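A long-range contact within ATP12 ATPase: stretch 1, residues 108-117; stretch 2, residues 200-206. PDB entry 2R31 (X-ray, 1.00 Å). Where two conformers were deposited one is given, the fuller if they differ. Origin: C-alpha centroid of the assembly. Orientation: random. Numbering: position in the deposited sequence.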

# COMPACT_ATOMS: atom_id res chain seq x y z
N ALA A 108 -23.75 -12.16 -12.73
CA ALA A 108 -25.09 -11.68 -12.51
C ALA A 108 -25.12 -10.84 -11.25
O ALA A 108 -24.27 -10.99 -10.38
N PRO A 109 -26.12 -9.99 -11.11
CA PRO A 109 -27.09 -9.58 -12.15
C PRO A 109 -26.41 -8.73 -13.23
O PRO A 109 -25.27 -8.26 -13.11
N GLU A 110 -27.14 -8.50 -14.32
CA GLU A 110 -26.63 -7.78 -15.48
C GLU A 110 -26.12 -6.41 -15.09
O GLU A 110 -25.08 -5.96 -15.57
N ALA A 111 -26.86 -5.71 -14.20
CA ALA A 111 -26.48 -4.38 -13.85
C ALA A 111 -25.10 -4.37 -13.14
O ALA A 111 -24.32 -3.42 -13.25
N LEU A 112 -24.79 -5.40 -12.36
CA LEU A 112 -23.49 -5.49 -11.70
C LEU A 112 -22.37 -5.77 -12.71
O LEU A 112 -21.29 -5.18 -12.64
N VAL A 113 -22.65 -6.67 -13.66
CA VAL A 113 -21.69 -6.90 -14.76
C VAL A 113 -21.30 -5.62 -15.44
O VAL A 113 -20.11 -5.33 -15.67
N ARG A 114 -22.30 -4.77 -15.74
CA ARG A 114 -22.05 -3.50 -16.39
C ARG A 114 -21.30 -2.52 -15.49
O ARG A 114 -20.40 -1.79 -15.95
N ALA A 115 -21.64 -2.46 -14.21
CA ALA A 115 -20.96 -1.56 -13.27
C ALA A 115 -19.49 -1.90 -13.15
O ALA A 115 -18.61 -1.05 -13.10
N GLN A 116 -19.19 -3.20 -13.05
CA GLN A 116 -17.81 -3.67 -12.97
C GLN A 116 -17.06 -3.28 -14.25
O GLN A 116 -15.92 -2.81 -14.18
N ALA A 117 -17.66 -3.47 -15.42
CA ALA A 117 -16.98 -3.15 -16.67
C ALA A 117 -16.70 -1.68 -16.75
O ALA A 117 -15.60 -1.24 -17.15
N ARG A 200 -14.53 -1.43 -4.39
CA ARG A 200 -15.78 -1.65 -3.66
C ARG A 200 -17.01 -1.76 -4.55
O ARG A 200 -18.12 -1.74 -4.00
N ILE A 201 -16.87 -1.90 -5.85
CA ILE A 201 -18.07 -1.88 -6.70
C ILE A 201 -19.07 -2.92 -6.29
O ILE A 201 -20.28 -2.61 -6.24
N ASP A 202 -18.71 -4.17 -5.96
CA ASP A 202 -19.67 -5.20 -5.55
C ASP A 202 -20.40 -4.85 -4.25
O ASP A 202 -21.63 -4.96 -4.16
N GLU A 203 -19.59 -4.46 -3.26
CA GLU A 203 -20.23 -4.14 -1.96
C GLU A 203 -21.14 -2.93 -2.10
O GLU A 203 -22.19 -2.90 -1.47
N GLU A 204 -20.75 -1.93 -2.88
CA GLU A 204 -21.66 -0.79 -2.98
C GLU A 204 -22.89 -1.14 -3.79
O GLU A 204 -23.99 -0.65 -3.47
N PHE A 205 -22.79 -1.99 -4.81
CA PHE A 205 -23.98 -2.46 -5.51
C PHE A 205 -24.94 -3.14 -4.53
O PHE A 205 -26.16 -2.93 -4.51
N GLN A 206 -24.40 -4.03 -3.70
CA GLN A 206 -25.23 -4.73 -2.72
C GLN A 206 -25.83 -3.80 -1.71
O GLN A 206 -26.99 -3.99 -1.32

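Helices 110-117 and 201-206 run roughly antiparallel, with 141° between their N-to-C directions and a closest axial approach of 10.2 Å. The backbone register agrees with this direction: Leu112 lies nearest Phe205 (CA to CA 6.9 Å) and Gln116 nearest Ile201 (CA to CA 6.5 Å), one helical turn along each helix. Of the 371 Å² buried in total, Phe205, Leu112 and Ile201 contribute 93, 65 and 62 Å², and all three direct CA-to-CB toward the opposing stretch.

Phe205 is t at chi1, with chi2 at 91°, and its ring is laid against the first turn of helix 110-117. Leu112 covers one face: its CB stands 3.9 Å from the ring centroid and only 5° off the normal, the geometry of a CH-pi contact. Ala111 CB meets the ring edge at Phe205 CE1 (3.8 Å), while Pro109 CG, on the N-cap residue, approaches Phe205 CE2 obliquely at 3.9 Å.

Leu112, with chi1 t and chi2 p, also carries CD1 to 3.9 Å from Phe205 CB and 4.1 Å from Ile201 CG2, so one methyl links two successive turns of the other helix. Ile201 (chi1 m, chi2 t) extends the apolar patch: its CG2 lies 4.0 Å from Ala115 CB and 4.0 Å from Gln116 CG, and its CD1 comes 3.7 Å from Ala115 O.

A polar contact borders this patch. Gln116 (m, t) and Asp202 (m) both point CA-to-CB sideways, but their ends converge, and Gln116 NE2 donates a hydrogen bond to Asp202 OD1 (2.8 Å, N-H...O angle 154°). Water 1 adds a second route, accepting from Gln116 NE2 at 3.1 Å and donating to Asp202 OD2 at 2.6 Å. Asp202 has two deposited conformers; these distances describe the one given.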

# COMPACT_ATOMS: atom_id res chain seq x y z
CB ALA A 108 -26.05 -12.84 -12.28
CB PRO A 109 -28.14 -8.80 -11.37
CG PRO A 109 -27.49 -8.44 -10.12
CD PRO A 109 -26.33 -9.29 -9.83
CB GLU A 110 -27.67 -7.71 -16.58
CG GLU A 110 -27.94 -9.08 -17.21
CD GLU A 110 -28.83 -9.17 -18.39
OE1 GLU A 110 -29.07 -10.29 -18.90
OE2 GLU A 110 -29.28 -8.09 -18.81
CB ALA A 111 -27.54 -3.75 -12.92
CB LEU A 112 -23.52 -6.54 -10.59
CG LEU A 112 -22.17 -6.75 -9.89
CD1 LEU A 112 -21.61 -5.46 -9.26
CD2 LEU A 112 -22.38 -7.82 -8.82
CB VAL A 113 -22.26 -7.93 -15.75
CG1 VAL A 113 -21.36 -8.07 -16.95
CG2 VAL A 113 -22.50 -9.25 -15.05
CB ARG A 114 -23.33 -2.88 -16.95
CG ARG A 114 -23.90 -3.75 -18.05
CD ARG A 114 -24.97 -3.01 -18.84
NE ARG A 114 -25.58 -3.88 -19.84
CZ ARG A 114 -26.71 -4.52 -19.69
NH1 ARG A 114 -27.42 -4.36 -18.58
NH2 ARG A 114 -27.13 -5.31 -20.66
CB ALA A 115 -21.60 -1.58 -11.89
CB GLN A 116 -17.74 -5.17 -12.72
CG GLN A 116 -18.18 -5.64 -11.33
CD GLN A 116 -18.28 -7.17 -11.24
OE1 GLN A 116 -18.48 -7.83 -12.23
NE2 GLN A 116 -18.22 -7.76 -10.04
CB ALA A 117 -17.83 -3.64 -17.84
CB ARG A 200 -16.01 -0.53 -2.64
CG ARG A 200 -15.02 -0.43 -1.56
CD ARG A 200 -15.53 0.53 -0.53
NE ARG A 200 -16.65 0.00 0.18
CZ ARG A 200 -17.67 0.29 0.88
NH1 ARG A 200 -18.01 1.57 1.07
NH2 ARG A 200 -18.56 -0.54 1.45
CB ILE A 201 -17.67 -1.98 -8.21
CG1 ILE A 201 -17.06 -0.66 -8.67
CG2 ILE A 201 -18.83 -2.41 -9.06
CD1 ILE A 201 -16.47 -0.66 -10.08
CB ASP A 202 -19.07 -6.57 -5.38
CG ASP A 202 -18.54 -7.17 -6.66
OD1 ASP A 202 -18.52 -6.42 -7.64
OD2 ASP A 202 -18.16 -8.37 -6.62
CB GLU A 203 -19.14 -3.96 -0.91
CG GLU A 203 -19.49 -3.26 0.37
CD GLU A 203 -18.22 -3.11 1.21
OE1 GLU A 203 -17.13 -2.63 0.85
OE2 GLU A 203 -18.39 -3.58 2.36
CB GLU A 204 -20.92 0.42 -3.53
CG GLU A 204 -19.80 0.73 -2.52
CD GLU A 204 -19.48 2.19 -2.57
OE1 GLU A 204 -20.22 2.85 -1.83
OE2 GLU A 204 -18.54 2.53 -3.28
CB PHE A 205 -23.53 -3.40 -6.62
CG PHE A 205 -24.69 -3.89 -7.45
CD1 PHE A 205 -25.11 -3.21 -8.60
CD2 PHE A 205 -25.36 -5.06 -7.09
CE1 PHE A 205 -26.16 -3.68 -9.33
CE2 PHE A 205 -26.43 -5.53 -7.83
CZ PHE A 205 -26.82 -4.82 -8.95
CB GLN A 206 -24.38 -5.82 -2.08
CG GLN A 206 -23.85 -6.86 -3.07
CD GLN A 206 -22.78 -7.71 -2.41
OE1 GLN A 206 -22.64 -7.66 -1.19
NE2 GLN A 206 -22.08 -8.48 -3.22
O HOH W 1 -18.62 -10.29 -8.37